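Local coordinates for protein twin-arginine translocation pathway signal (Rhodoferax ferrireducens, PDB 5IM2) that probably serves as the extracytoplasmic solute-binding protein of a TRAP transporter, capturing small organic acids such as the benzoate found bound in its cleft, at residues C145-Q150 with I361-K366; K181-L186 with K329-V334; A338-M343 with D349-L354. All coordinates share one frame; numbering follows the deposited sequence.

Contact 1. Residues C145-Q150 with I361-K366; sequences CWEYMQ and IAKHSK
Glu147, on helix 138-152, meets Lys363 and His364 on the C-terminal helix 350-367, and between these two segments the contact is a polar bridge. Apolar packing of the same two helices lies close by, where Tyr148 rests on Leu353, Ala357 and Leu360. The nearest CA atoms, those of Glu147 and His364, are 9.7 Å apart, and just three side chains cover the distance. With CG anti to the backbone N (chi1 -179°), Glu147 is extended, and its carboxylate meets the longer lysine chain between the helices. There His364 NE2 donates to Glu147 OE1 at 2.8 Å, with an N-H...O angle of 156°. The acceptor lies at the edge of the imidazole, close to the ring plane, and the carboxylate stands nearly perpendicular to that plane, at 84°. His364 ND1 is hydrogen-bonded to Arg143 NE, one turn before Glu147 on the same helix, so both ring nitrogens are engaged, which should fix the rotation of the imidazole.

In this family 7 solute-binding protein, of the DctP type, the long C-terminal helix thus joins a helix that also packs on strand 161-167, an outermost strand of the five-stranded sheet. Lys363 adds a salt bridge at the more exposed side. Its chain bends at chi3 and crosses that of Glu147 at about a right angle, bringing Lys363 NZ to 3.1 Å from Glu147 OE2 on the syn lone pair. Lys363 NZ also lies 3.3 Å from Glu147 OE1, a weak hydrogen bond. OE1 is therefore shared between imidazole and ammonium, and the adjacent positive charge would be expected to favour the ionised carboxylate. Nearby, Glu147 also touches Leu360, and His364 touches Leu289 of helix 289-301.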
ATOM      1  N   CYS A 145       3.347 -10.483   4.591  1.00 13.04           N
ATOM      2  CA  CYS A 145       3.956 -10.074   3.328  1.00 15.47           C
ATOM      3  C   CYS A 145       5.468 -10.238   3.376  1.00 17.11           C
ATOM      4  O   CYS A 145       6.077 -10.770   2.437  1.00 15.72           O
ATOM      5  CB  CYS A 145       3.573  -8.623   3.020  1.00 19.83           C
ATOM      6  SG  CYS A 145       3.994  -8.079   1.356  1.00 20.63           S
ATOM      7  N   TRP A 146       6.095  -9.795   4.466  1.00 16.21           N
ATOM      8  CA  TRP A 146       7.542  -9.961   4.601  1.00 15.15           C
ATOM      9  C   TRP A 146       7.947 -11.431   4.453  1.00 17.23           C
ATOM     10  O   TRP A 146       8.812 -11.782   3.625  1.00 17.33           O
ATOM     11  CB  TRP A 146       8.042  -9.416   5.946  1.00 18.63           C
ATOM     12  CG  TRP A 146       9.499  -9.741   6.083  1.00 17.83           C
ATOM     13  CD1 TRP A 146      10.060 -10.833   6.719  1.00 17.11           C
ATOM     14  CD2 TRP A 146      10.591  -9.012   5.520  1.00 17.11           C
ATOM     15  NE1 TRP A 146      11.427 -10.801   6.599  1.00 19.45           N
ATOM     16  CE2 TRP A 146      11.781  -9.703   5.857  1.00 18.56           C
ATOM     17  CE3 TRP A 146      10.690  -7.829   4.787  1.00 19.51           C
ATOM     18  CZ2 TRP A 146      13.022  -9.262   5.463  1.00 22.99           C
ATOM     19  CZ3 TRP A 146      11.942  -7.392   4.402  1.00 18.25           C
ATOM     20  CH2 TRP A 146      13.085  -8.095   4.749  1.00 19.98           C
ATOM     21  N   GLU A 147       7.315 -12.301   5.242  1.00 15.55           N
ATOM     22  CA  GLU A 147       7.677 -13.715   5.251  1.00 14.88           C
ATOM     23  C   GLU A 147       7.386 -14.379   3.911  1.00 17.63           C
ATOM     24  O   GLU A 147       8.199 -15.166   3.410  1.00 20.91           O
ATOM     25  CB  GLU A 147       6.952 -14.448   6.378  1.00 14.56           C
ATOM     26  CG  GLU A 147       7.337 -15.915   6.428  1.00 23.59           C
ATOM     27  CD  GLU A 147       6.848 -16.671   7.665  1.00 34.18           C
ATOM     28  OE1 GLU A 147       6.300 -16.068   8.607  1.00 27.86           O
ATOM     29  OE2 GLU A 147       7.026 -17.901   7.681  1.00 27.67           O
ATOM     30  N   TYR A 148       6.259 -14.037   3.295  1.00 13.33           N
ATOM     31  CA  TYR A 148       5.937 -14.534   1.953  1.00 14.45           C
ATOM     32  C   TYR A 148       7.034 -14.205   0.937  1.00 19.81           C
ATOM     33  O   TYR A 148       7.482 -15.069   0.173  1.00 17.69           O
ATOM     34  CB  TYR A 148       4.598 -13.934   1.519  1.00 15.31           C
ATOM     35  CG  TYR A 148       4.105 -14.227   0.112  1.00 15.12           C
ATOM     36  CD1 TYR A 148       4.471 -13.397  -0.933  1.00 18.42           C
ATOM     37  CD2 TYR A 148       3.237 -15.262  -0.148  1.00 18.40           C
ATOM     38  CE1 TYR A 148       4.010 -13.605  -2.242  1.00 15.72           C
ATOM     39  CE2 TYR A 148       2.752 -15.485  -1.458  1.00 15.25           C
ATOM     40  CZ  TYR A 148       3.138 -14.623  -2.489  1.00 17.13           C
ATOM     41  OH  TYR A 148       2.678 -14.768  -3.781  1.00 17.28           O
ATOM     42  N   MET A 149       7.454 -12.948   0.864  1.00 16.76           N
ATOM     43  CA  MET A 149       8.424 -12.616  -0.172  1.00 18.88           C
ATOM     44  C   MET A 149       9.762 -13.279   0.122  1.00 19.38           C
ATOM     45  O   MET A 149      10.446 -13.756  -0.793  1.00 21.77           O
ATOM     46  CB  MET A 149       8.570 -11.101  -0.301  1.00 21.64           C
ATOM     47  CG  MET A 149       7.293 -10.432  -0.775  1.00 23.54           C
ATOM     48  SD  MET A 149       6.595 -11.059  -2.357  1.00 25.49           S
ATOM     49  CE  MET A 149       7.877 -10.648  -3.533  1.00 29.65           C
ATOM     50  N   GLN A 150      10.124 -13.355   1.402  1.00 19.98           N
ATOM     51  CA  GLN A 150      11.416 -13.896   1.788  1.00 25.62           C
ATOM     52  C   GLN A 150      11.512 -15.371   1.467  1.00 27.68           C
ATOM     53  O   GLN A 150      12.582 -15.860   1.098  1.00 23.32           O
ATOM     54  CB  GLN A 150      11.640 -13.685   3.283  1.00 33.70           C
ATOM     55  CG  GLN A 150      12.222 -12.358   3.626  1.00 62.45           C
ATOM     56  CD  GLN A 150      13.682 -12.267   3.261  1.00 86.07           C
ATOM     57  OE1 GLN A 150      14.042 -11.702   2.226  1.00101.55           O
ATOM     58  NE2 GLN A 150      14.536 -12.822   4.114  1.00 87.95           N
ATOM     59  N   ILE A 361      -1.041 -14.997   6.703  1.00 17.11           N
ATOM     60  CA  ILE A 361      -1.911 -13.994   7.319  1.00 14.66           C
ATOM     61  C   ILE A 361      -2.533 -14.568   8.589  1.00 18.84           C
ATOM     62  O   ILE A 361      -2.574 -13.918   9.640  1.00 15.65           O
ATOM     63  CB  ILE A 361      -2.986 -13.548   6.310  1.00 17.15           C
ATOM     64  CG1 ILE A 361      -2.300 -12.751   5.206  1.00 14.64           C
ATOM     65  CG2 ILE A 361      -4.077 -12.749   6.992  1.00 20.90           C
ATOM     66  CD1 ILE A 361      -3.194 -12.425   3.997  1.00 14.68           C
ATOM     67  N   ALA A 362      -3.011 -15.815   8.512  1.00 19.42           N
ATOM     68  CA  ALA A 362      -3.595 -16.464   9.684  1.00 22.23           C
ATOM     69  C   ALA A 362      -2.600 -16.578  10.827  1.00 19.82           C
ATOM     70  O   ALA A 362      -2.944 -16.329  11.991  1.00 24.63           O
ATOM     71  CB  ALA A 362      -4.087 -17.853   9.293  1.00 25.23           C
ATOM     72  N   LYS A 363      -1.371 -16.990  10.518  1.00 20.79           N
ATOM     73  CA  LYS A 363      -0.352 -17.170  11.545  1.00 21.78           C
ATOM     74  C   LYS A 363       0.019 -15.860  12.215  1.00 24.19           C
ATOM     75  O   LYS A 363       0.157 -15.787  13.439  1.00 22.48           O
ATOM     76  CB  LYS A 363       0.894 -17.783  10.938  1.00 23.27           C
ATOM     77  CG  LYS A 363       1.967 -18.015  11.967  1.00 34.56           C
ATOM     78  CD  LYS A 363       3.074 -18.830  11.406  1.00 36.68           C
ATOM     79  CE  LYS A 363       3.924 -18.006  10.497  1.00 22.85           C
ATOM     80  NZ  LYS A 363       5.117 -18.748  10.019  1.00 46.54           N
ATOM     81  N   HIS A 364       0.273 -14.831  11.428  1.00 19.50           N
ATOM     82  CA  HIS A 364       0.717 -13.598  12.052  1.00 20.13           C
ATOM     83  C   HIS A 364      -0.412 -12.843  12.711  1.00 17.36           C
ATOM     84  O   HIS A 364      -0.147 -11.945  13.510  1.00 19.59           O
ATOM     85  CB  HIS A 364       1.425 -12.722  11.024  1.00 21.30           C
ATOM     86  CG  HIS A 364       2.785 -13.225  10.678  1.00 15.45           C
ATOM     87  ND1 HIS A 364       3.882 -13.053  11.500  1.00 16.38           N
ATOM     88  CD2 HIS A 364       3.221 -13.942   9.616  1.00 18.92           C
ATOM     89  CE1 HIS A 364       4.935 -13.633  10.952  1.00 17.05           C
ATOM     90  NE2 HIS A 364       4.561 -14.174   9.805  1.00 17.36           N
ATOM     91  N   SER A 365      -1.656 -13.161  12.366  1.00 17.84           N
ATOM     92  CA  SER A 365      -2.786 -12.603  13.089  1.00 16.85           C
ATOM     93  C   SER A 365      -2.904 -13.191  14.492  1.00 19.84           C
ATOM     94  O   SER A 365      -3.576 -12.603  15.346  1.00 22.99           O
ATOM     95  CB  SER A 365      -4.079 -12.812  12.304  1.00 20.14           C
ATOM     96  OG  SER A 365      -4.033 -12.172  11.030  1.00 16.50           O
ATOM     97  N   LYS A 366      -2.285 -14.354  14.744  1.00 20.59           N
ATOM     98  CA  LYS A 366      -2.197 -14.855  16.113  1.00 22.32           C
ATOM     99  C   LYS A 366      -1.227 -14.031  16.956  1.00 27.17           C
ATOM    100  O   LYS A 366      -1.411 -13.931  18.173  1.00 27.35           O
ATOM    101  CB  LYS A 366      -1.802 -16.332  16.116  1.00 27.14           C
ATOM    102  CG  LYS A 366      -2.828 -17.212  15.398  1.00 30.25           C
ATOM    103  CD  LYS A 366      -2.630 -18.699  15.655  1.00 46.75           C
ATOM    104  CE  LYS A 366      -1.449 -19.272  14.887  1.00 44.76           C
ATOM    105  NZ  LYS A 366      -1.750 -20.663  14.368  1.00 36.58           N
TER

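Contact 2. Residues K181-L186 with K329-V334; sequences KTAADL and KRKAAV
Lys331 lies along Ala183, bringing helix 322-332 against a 3-10 turn, residues 183-186, in the connection between strands 171-175 and 190-193 of the six-stranded sheet. Lys331 CG is anti to the carbonyl carbon (chi1 -79°), and beyond it the chain runs extended through chi4, so the aliphatic part passes beside the alanine methyl. Lys331 CD is 3.8 Å from Ala183 CB, while the ammonium at the end of the chain comes slightly closer, with Lys331 NZ 3.6 Å from the same methyl carbon. No hydrogen bond crosses between the segments; the contact is van der Waals and covers little surface. Leu205 of helix 196-205 also touches Lys331, placing the lysine against a third element.

The short 3-10 turn that presents Ala183 is braced from within by Asp185, whose side chain folds back over the preceding residues with chi1 at -71°. One carboxylate oxygen takes two backbone N-H groups there. Lys181 N approaches Asp185 OD2 on its anti lone pair at 2.9 Å, whereas Thr182 N comes to the same Asp185 OD2 from above the carboxylate plane at 3.2 Å. Leu186, at the end of the turn, packs on Phe328 of the same helix that carries Lys331. Lys331 NZ ends 4.0 Å from Ala184 N, a proximity without a hydrogen bond.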
ATOM      1  N   LYS A 181     -23.962   2.089  -1.356  1.00 25.67           N
ATOM      2  CA  LYS A 181     -24.502   1.157  -0.373  1.00 23.49           C
ATOM      3  C   LYS A 181     -24.385  -0.291  -0.820  1.00 31.61           C
ATOM      4  O   LYS A 181     -24.134  -1.176   0.007  1.00 25.72           O
ATOM      5  CB  LYS A 181     -25.963   1.475  -0.075  1.00 39.59           C
ATOM      6  CG  LYS A 181     -26.159   2.573   0.941  1.00 53.01           C
ATOM      7  CD  LYS A 181     -27.636   2.707   1.243  1.00 59.97           C
ATOM      8  CE  LYS A 181     -27.896   3.348   2.580  1.00 62.56           C
ATOM      9  NZ  LYS A 181     -29.301   3.098   2.985  1.00 63.67           N
ATOM     10  N   THR A 182     -24.567  -0.548  -2.116  1.00 31.14           N
ATOM     11  CA  THR A 182     -24.409  -1.870  -2.706  1.00 30.43           C
ATOM     12  C   THR A 182     -23.507  -1.781  -3.933  1.00 31.58           C
ATOM     13  O   THR A 182     -23.246  -0.699  -4.466  1.00 23.62           O
ATOM     14  CB  THR A 182     -25.764  -2.456  -3.125  1.00 32.19           C
ATOM     15  OG1 THR A 182     -26.307  -1.654  -4.179  1.00 31.48           O
ATOM     16  CG2 THR A 182     -26.745  -2.450  -1.972  1.00 36.24           C
ATOM     17  N   ALA A 183     -23.079  -2.949  -4.424  1.00 29.97           N
ATOM     18  CA  ALA A 183     -22.211  -2.977  -5.599  1.00 27.02           C
ATOM     19  C   ALA A 183     -22.861  -2.341  -6.822  1.00 31.60           C
ATOM     20  O   ALA A 183     -22.163  -1.738  -7.641  1.00 26.31           O
ATOM     21  CB  ALA A 183     -21.794  -4.414  -5.921  1.00 36.42           C
ATOM     22  N   ALA A 184     -24.184  -2.460  -6.981  1.00 21.68           N
ATOM     23  CA  ALA A 184     -24.848  -1.814  -8.110  1.00 31.29           C
ATOM     24  C   ALA A 184     -24.645  -0.307  -8.131  1.00 31.78           C
ATOM     25  O   ALA A 184     -24.757   0.310  -9.194  1.00 27.65           O
ATOM     26  CB  ALA A 184     -26.346  -2.100  -8.090  1.00 31.50           C
ATOM     27  N   ASP A 185     -24.359   0.304  -6.986  1.00 22.44           N
ATOM     28  CA  ASP A 185     -24.161   1.746  -6.954  1.00 23.55           C
ATOM     29  C   ASP A 185     -22.863   2.159  -7.639  1.00 27.95           C
ATOM     30  O   ASP A 185     -22.674   3.341  -7.941  1.00 27.39           O
ATOM     31  CB  ASP A 185     -24.202   2.232  -5.495  1.00 25.31           C
ATOM     32  CG  ASP A 185     -25.622   2.166  -4.889  1.00 31.28           C
ATOM     33  OD1 ASP A 185     -26.597   2.381  -5.632  1.00 28.80           O
ATOM     34  OD2 ASP A 185     -25.770   1.919  -3.662  1.00 22.78           O
ATOM     35  N   LEU A 186     -22.003   1.212  -7.949  1.00 18.97           N
ATOM     36  CA  LEU A 186     -20.739   1.513  -8.622  1.00 18.42           C
ATOM     37  C   LEU A 186     -20.840   1.466 -10.130  1.00 22.54           C
ATOM     38  O   LEU A 186     -19.867   1.813 -10.801  1.00 21.34           O
ATOM     39  CB  LEU A 186     -19.669   0.533  -8.201  1.00 17.08           C
ATOM     40  CG  LEU A 186     -19.185   0.753  -6.752  1.00 22.33           C
ATOM     41  CD1 LEU A 186     -18.581  -0.490  -6.255  1.00 18.98           C
ATOM     42  CD2 LEU A 186     -18.156   1.845  -6.655  1.00 23.32           C
ATOM     43  N   LYS A 329     -17.993  -9.841  -2.159  1.00 21.27           N
ATOM     44  CA  LYS A 329     -17.069 -10.973  -2.314  1.00 22.88           C
ATOM     45  C   LYS A 329     -17.532 -11.889  -3.438  1.00 20.75           C
ATOM     46  O   LYS A 329     -16.712 -12.456  -4.181  1.00 27.92           O
ATOM     47  CB  LYS A 329     -16.945 -11.784  -1.017  1.00 35.52           C
ATOM     48  CG  LYS A 329     -17.058 -10.984   0.254  1.00 56.22           C
ATOM     49  CD  LYS A 329     -16.709 -11.786   1.506  1.00 71.31           C
ATOM     50  CE  LYS A 329     -16.814 -10.893   2.740  1.00 72.71           C
ATOM     51  NZ  LYS A 329     -16.436 -11.582   4.000  1.00 74.43           N
ATOM     52  N   ARG A 330     -18.846 -12.045  -3.569  1.00 20.84           N
ATOM     53  CA  ARG A 330     -19.411 -12.861  -4.633  1.00 22.68           C
ATOM     54  C   ARG A 330     -19.041 -12.300  -6.002  1.00 24.23           C
ATOM     55  O   ARG A 330     -18.610 -13.039  -6.900  1.00 25.18           O
ATOM     56  CB  ARG A 330     -20.926 -12.920  -4.459  1.00 37.38           C
ATOM     57  CG  ARG A 330     -21.607 -13.911  -5.354  1.00 52.40           C
ATOM     58  CD  ARG A 330     -23.085 -13.622  -5.465  1.00 55.78           C
ATOM     59  NE  ARG A 330     -23.735 -13.569  -4.159  1.00 53.30           N
ATOM     60  CZ  ARG A 330     -24.183 -14.630  -3.498  1.00 64.16           C
ATOM     61  NH1 ARG A 330     -24.051 -15.853  -4.009  1.00 74.18           N
ATOM     62  NH2 ARG A 330     -24.773 -14.463  -2.321  1.00 62.13           N
ATOM     63  N   LYS A 331     -19.187 -10.982  -6.168  1.00 24.22           N
ATOM     64  CA  LYS A 331     -18.928 -10.342  -7.451  1.00 21.81           C
ATOM     65  C   LYS A 331     -17.448 -10.325  -7.777  1.00 25.30           C
ATOM     66  O   LYS A 331     -17.071 -10.326  -8.955  1.00 34.25           O
ATOM     67  CB  LYS A 331     -19.467  -8.912  -7.448  1.00 23.50           C
ATOM     68  CG  LYS A 331     -20.969  -8.796  -7.655  1.00 38.29           C
ATOM     69  CD  LYS A 331     -21.362  -7.424  -8.208  1.00 51.14           C
ATOM     70  CE  LYS A 331     -22.845  -7.387  -8.570  1.00 57.14           C
ATOM     71  NZ  LYS A 331     -23.385  -6.001  -8.686  1.00 57.27           N
ATOM     72  N   ALA A 332     -16.606 -10.343  -6.756  1.00 19.26           N
ATOM     73  CA  ALA A 332     -15.169 -10.185  -6.913  1.00 21.82           C
ATOM     74  C   ALA A 332     -14.421 -11.499  -6.855  1.00 24.08           C
ATOM     75  O   ALA A 332     -13.190 -11.497  -6.946  1.00 17.09           O
ATOM     76  CB  ALA A 332     -14.646  -9.255  -5.827  1.00 23.12           C
ATOM     77  N   ALA A 333     -15.144 -12.612  -6.709  1.00 26.25           N
ATOM     78  CA  ALA A 333     -14.536 -13.899  -6.398  1.00 29.93           C
ATOM     79  C   ALA A 333     -13.640 -14.397  -7.523  1.00 24.48           C
ATOM     80  O   ALA A 333     -12.719 -15.198  -7.295  1.00 24.35           O
ATOM     81  CB  ALA A 333     -15.648 -14.911  -6.120  1.00 29.35           C
ATOM     82  N   VAL A 334     -13.898 -13.955  -8.748  1.00 22.26           N
ATOM     83  CA  VAL A 334     -13.099 -14.426  -9.858  1.00 19.47           C
ATOM     84  C   VAL A 334     -11.709 -13.801  -9.859  1.00 18.34           C
ATOM     85  O   VAL A 334     -10.810 -14.324 -10.516  1.00 20.23           O
ATOM     86  CB  VAL A 334     -13.830 -14.166 -11.187  1.00 27.32           C
ATOM     87  CG1 VAL A 334     -14.183 -12.719 -11.325  1.00 38.47           C
ATOM     88  CG2 VAL A 334     -12.986 -14.639 -12.363  1.00 28.41           C
TER

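Contact 3. Residues A338-M343 with D349-L354; sequences AWVEDM and DGRQLL
Val340 and Met343 of helix 334-345 press against Gly350 at the start of helix 350-367, where two consecutive helices are joined by a short connection. The axes of the two short helical segments come within 8.6 Å, with 128° between their N-to-C directions. The closest backbone meeting is at the glycine, with Val340 and Gly350 CA atoms 4.4 Å apart. Lacking a side chain, Gly350 allows this closeness, and Met343 CB rests 3.7 Å from Gly350 CA.

Apolar packing supplies most of the rest. Trp339, with CG anti to the backbone N (chi1 -180°), directs the six-membered end of its indole at the second helix; its CH2 meets Leu353 CB at 3.8 Å, the leucine carbon lying at the ring edge. CG of Met343, in the next turn of the same helix, lies above one face of that indole, offset toward its rim. Val340 CG2 touches Leu354 CD2 at 4.0 Å.

Polar groups also take part. The bent chain of Arg351 brings its guanidinium back across the interface, so that Val340 CG2 lies over one face, 3.8 Å from Arg351 NH2. At the helix start, Asp349 is the N-cap: its OD1 accepts from Gln352 N at 3.2 Å. With no hydrogen bond between them, the segments are held by apolar contact; the N-cap shapes the start of helix 350-367, and Asn344 OD1, bonded to Gly350 N, ties its first amide to the preceding helix.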
ATOM      1  N   ALA A 338      -8.399 -15.699 -11.387  1.00 19.28           N
ATOM      2  CA  ALA A 338      -7.623 -15.179 -12.509  1.00 26.20           C
ATOM      3  C   ALA A 338      -6.163 -14.918 -12.148  1.00 22.82           C
ATOM      4  O   ALA A 338      -5.277 -15.078 -12.998  1.00 19.75           O
ATOM      5  CB  ALA A 338      -8.278 -13.900 -13.020  1.00 26.32           C
ATOM      6  N   TRP A 339      -5.891 -14.483 -10.917  1.00 16.67           N
ATOM      7  CA  TRP A 339      -4.516 -14.249 -10.492  1.00 20.94           C
ATOM      8  C   TRP A 339      -3.731 -15.562 -10.432  1.00 18.03           C
ATOM      9  O   TRP A 339      -2.574 -15.625 -10.871  1.00 17.98           O
ATOM     10  CB  TRP A 339      -4.526 -13.531  -9.138  1.00 15.31           C
ATOM     11  CG  TRP A 339      -3.149 -13.236  -8.610  1.00 15.27           C
ATOM     12  CD1 TRP A 339      -2.393 -12.146  -8.895  1.00 16.79           C
ATOM     13  CD2 TRP A 339      -2.356 -14.059  -7.736  1.00 18.43           C
ATOM     14  NE1 TRP A 339      -1.170 -12.238  -8.273  1.00 17.77           N
ATOM     15  CE2 TRP A 339      -1.117 -13.397  -7.555  1.00 16.82           C
ATOM     16  CE3 TRP A 339      -2.565 -15.298  -7.105  1.00 15.11           C
ATOM     17  CZ2 TRP A 339      -0.083 -13.928  -6.761  1.00 17.27           C
ATOM     18  CZ3 TRP A 339      -1.545 -15.823  -6.324  1.00 18.56           C
ATOM     19  CH2 TRP A 339      -0.308 -15.125  -6.165  1.00 14.69           C
ATOM     20  N   VAL A 340      -4.344 -16.619  -9.886  1.00 18.44           N
ATOM     21  CA  VAL A 340      -3.688 -17.923  -9.853  1.00 20.71           C
ATOM     22  C   VAL A 340      -3.343 -18.372 -11.261  1.00 18.19           C
ATOM     23  O   VAL A 340      -2.231 -18.848 -11.535  1.00 22.65           O
ATOM     24  CB  VAL A 340      -4.583 -18.935  -9.118  1.00 21.24           C
ATOM     25  CG1 VAL A 340      -4.151 -20.396  -9.424  1.00 26.88           C
ATOM     26  CG2 VAL A 340      -4.540 -18.641  -7.623  1.00 16.92           C
ATOM     27  N   GLU A 341      -4.280 -18.201 -12.189  1.00 20.58           N
ATOM     28  CA  GLU A 341      -4.028 -18.602 -13.567  1.00 26.57           C
ATOM     29  C   GLU A 341      -2.901 -17.774 -14.191  1.00 20.18           C
ATOM     30  O   GLU A 341      -2.043 -18.314 -14.907  1.00 26.96           O
ATOM     31  CB  GLU A 341      -5.332 -18.476 -14.346  1.00 32.07           C
ATOM     32  CG  GLU A 341      -5.317 -19.077 -15.732  1.00 74.71           C
ATOM     33  CD  GLU A 341      -6.713 -19.206 -16.321  1.00102.11           C
ATOM     34  OE1 GLU A 341      -7.666 -18.686 -15.700  1.00114.42           O
ATOM     35  OE2 GLU A 341      -6.860 -19.832 -17.396  1.00105.55           O
ATOM     36  N   ASP A 342      -2.876 -16.463 -13.923  1.00 19.29           N
ATOM     37  CA  ASP A 342      -1.794 -15.609 -14.418  1.00 20.27           C
ATOM     38  C   ASP A 342      -0.442 -16.026 -13.848  1.00 19.13           C
ATOM     39  O   ASP A 342       0.574 -15.987 -14.562  1.00 26.80           O
ATOM     40  CB  ASP A 342      -2.077 -14.144 -14.083  1.00 20.38           C
ATOM     41  CG  ASP A 342      -1.079 -13.217 -14.707  1.00 29.12           C
ATOM     42  OD1 ASP A 342      -0.767 -13.411 -15.904  1.00 46.66           O
ATOM     43  OD2 ASP A 342      -0.592 -12.299 -14.019  1.00 30.78           O
ATOM     44  N   MET A 343      -0.393 -16.395 -12.556  1.00 20.71           N
ATOM     45  CA  MET A 343       0.874 -16.846 -11.974  1.00 19.04           C
ATOM     46  C   MET A 343       1.330 -18.152 -12.625  1.00 19.97           C
ATOM     47  O   MET A 343       2.518 -18.334 -12.909  1.00 21.36           O
ATOM     48  CB  MET A 343       0.747 -17.028 -10.462  1.00 21.00           C
ATOM     49  CG  MET A 343       0.490 -15.725  -9.656  1.00 21.88           C
ATOM     50  SD  MET A 343       1.600 -14.340 -10.017  1.00 21.78           S
ATOM     51  CE  MET A 343       0.485 -13.412 -11.070  1.00 25.08           C
ATOM     52  N   ASP A 349       3.937 -21.168  -9.113  1.00 31.54           N
ATOM     53  CA  ASP A 349       2.967 -22.121  -8.562  1.00 33.09           C
ATOM     54  C   ASP A 349       1.849 -21.327  -7.897  1.00 26.04           C
ATOM     55  O   ASP A 349       1.862 -21.084  -6.697  1.00 20.28           O
ATOM     56  CB  ASP A 349       3.651 -23.060  -7.574  1.00 38.89           C
ATOM     57  CG  ASP A 349       2.743 -24.174  -7.096  1.00 43.70           C
ATOM     58  OD1 ASP A 349       1.501 -24.103  -7.327  1.00 25.65           O
ATOM     59  OD2 ASP A 349       3.288 -25.120  -6.483  1.00 38.46           O
ATOM     60  N   GLY A 350       0.877 -20.903  -8.711  1.00 24.99           N
ATOM     61  CA  GLY A 350      -0.067 -19.890  -8.256  1.00 21.60           C
ATOM     62  C   GLY A 350      -0.933 -20.375  -7.106  1.00 22.25           C
ATOM     63  O   GLY A 350      -1.195 -19.640  -6.149  1.00 21.43           O
ATOM     64  N   ARG A 351      -1.388 -21.619  -7.188  1.00 22.90           N
ATOM     65  CA  ARG A 351      -2.144 -22.225  -6.096  1.00 23.22           C
ATOM     66  C   ARG A 351      -1.336 -22.265  -4.808  1.00 19.22           C
ATOM     67  O   ARG A 351      -1.858 -21.943  -3.735  1.00 22.22           O
ATOM     68  CB  ARG A 351      -2.566 -23.645  -6.505  1.00 26.29           C
ATOM     69  CG  ARG A 351      -3.290 -24.427  -5.421  1.00 53.17           C
ATOM     70  CD  ARG A 351      -4.475 -23.643  -4.896  1.00 76.72           C
ATOM     71  NE  ARG A 351      -5.261 -23.061  -5.984  1.00 87.56           N
ATOM     72  CZ  ARG A 351      -6.144 -22.077  -5.834  1.00 90.44           C
ATOM     73  NH1 ARG A 351      -6.356 -21.547  -4.638  1.00 95.01           N
ATOM     74  NH2 ARG A 351      -6.811 -21.615  -6.885  1.00 87.39           N
ATOM     75  N   GLN A 352      -0.046 -22.637  -4.890  1.00 22.74           N
ATOM     76  CA  GLN A 352       0.779 -22.636  -3.684  1.00 18.29           C
ATOM     77  C   GLN A 352       0.914 -21.231  -3.121  1.00 17.93           C
ATOM     78  O   GLN A 352       0.867 -21.044  -1.903  1.00 24.85           O
ATOM     79  CB  GLN A 352       2.161 -23.224  -3.962  1.00 20.73           C
ATOM     80  CG  GLN A 352       3.081 -23.308  -2.725  1.00 26.56           C
ATOM     81  CD  GLN A 352       2.559 -24.258  -1.679  1.00 21.22           C
ATOM     82  OE1 GLN A 352       2.365 -25.461  -1.943  1.00 23.69           O
ATOM     83  NE2 GLN A 352       2.310 -23.728  -0.471  1.00 25.30           N
ATOM     84  N   LEU A 353       1.098 -20.222  -3.988  1.00 18.53           N
ATOM     85  CA  LEU A 353       1.316 -18.872  -3.476  1.00 19.62           C
ATOM     86  C   LEU A 353       0.097 -18.359  -2.722  1.00 18.74           C
ATOM     87  O   LEU A 353       0.221 -17.705  -1.677  1.00 17.21           O
ATOM     88  CB  LEU A 353       1.672 -17.927  -4.621  1.00 18.92           C
ATOM     89  CG  LEU A 353       3.030 -18.216  -5.288  1.00 16.72           C
ATOM     90  CD1 LEU A 353       3.130 -17.379  -6.519  1.00 21.49           C
ATOM     91  CD2 LEU A 353       4.251 -17.954  -4.332  1.00 23.08           C
ATOM     92  N   LEU A 354      -1.095 -18.633  -3.243  1.00 16.42           N
ATOM     93  CA  LEU A 354      -2.301 -18.144  -2.585  1.00 18.05           C
ATOM     94  C   LEU A 354      -2.559 -18.888  -1.279  1.00 17.48           C
ATOM     95  O   LEU A 354      -2.952 -18.276  -0.272  1.00 17.75           O
ATOM     96  CB  LEU A 354      -3.487 -18.271  -3.530  1.00 19.42           C
ATOM     97  CG  LEU A 354      -4.854 -17.880  -2.957  1.00 19.55           C
ATOM     98  CD1 LEU A 354      -4.898 -16.418  -2.588  1.00 20.79           C
ATOM     99  CD2 LEU A 354      -5.950 -18.187  -3.954  1.00 23.98           C
TER

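Contact 3 is the buried one, a hydrophobic meeting of consecutive helices, whereas contacts 1 and 2 are only partly buried: contact 1 rests on charged and hydrogen-bonding groups, contact 2 on a lysine chain beside a methyl. Contacts 1 and 3 share helix 350-367, one near each end, with centres about 17 Å apart; Tyr148 of the first touches Leu353 of the second, with Tyr148 CE2 3.4 Å from Leu353 O. Contact 2 stands apart, its nearest atoms about 13 Å from contact 1, and reaches contact 3 through the chain, helix 322-332 leading into helix 334-345. Lysine forms a salt bridge in contact 1, but in contact 2 it offers chiefly its length.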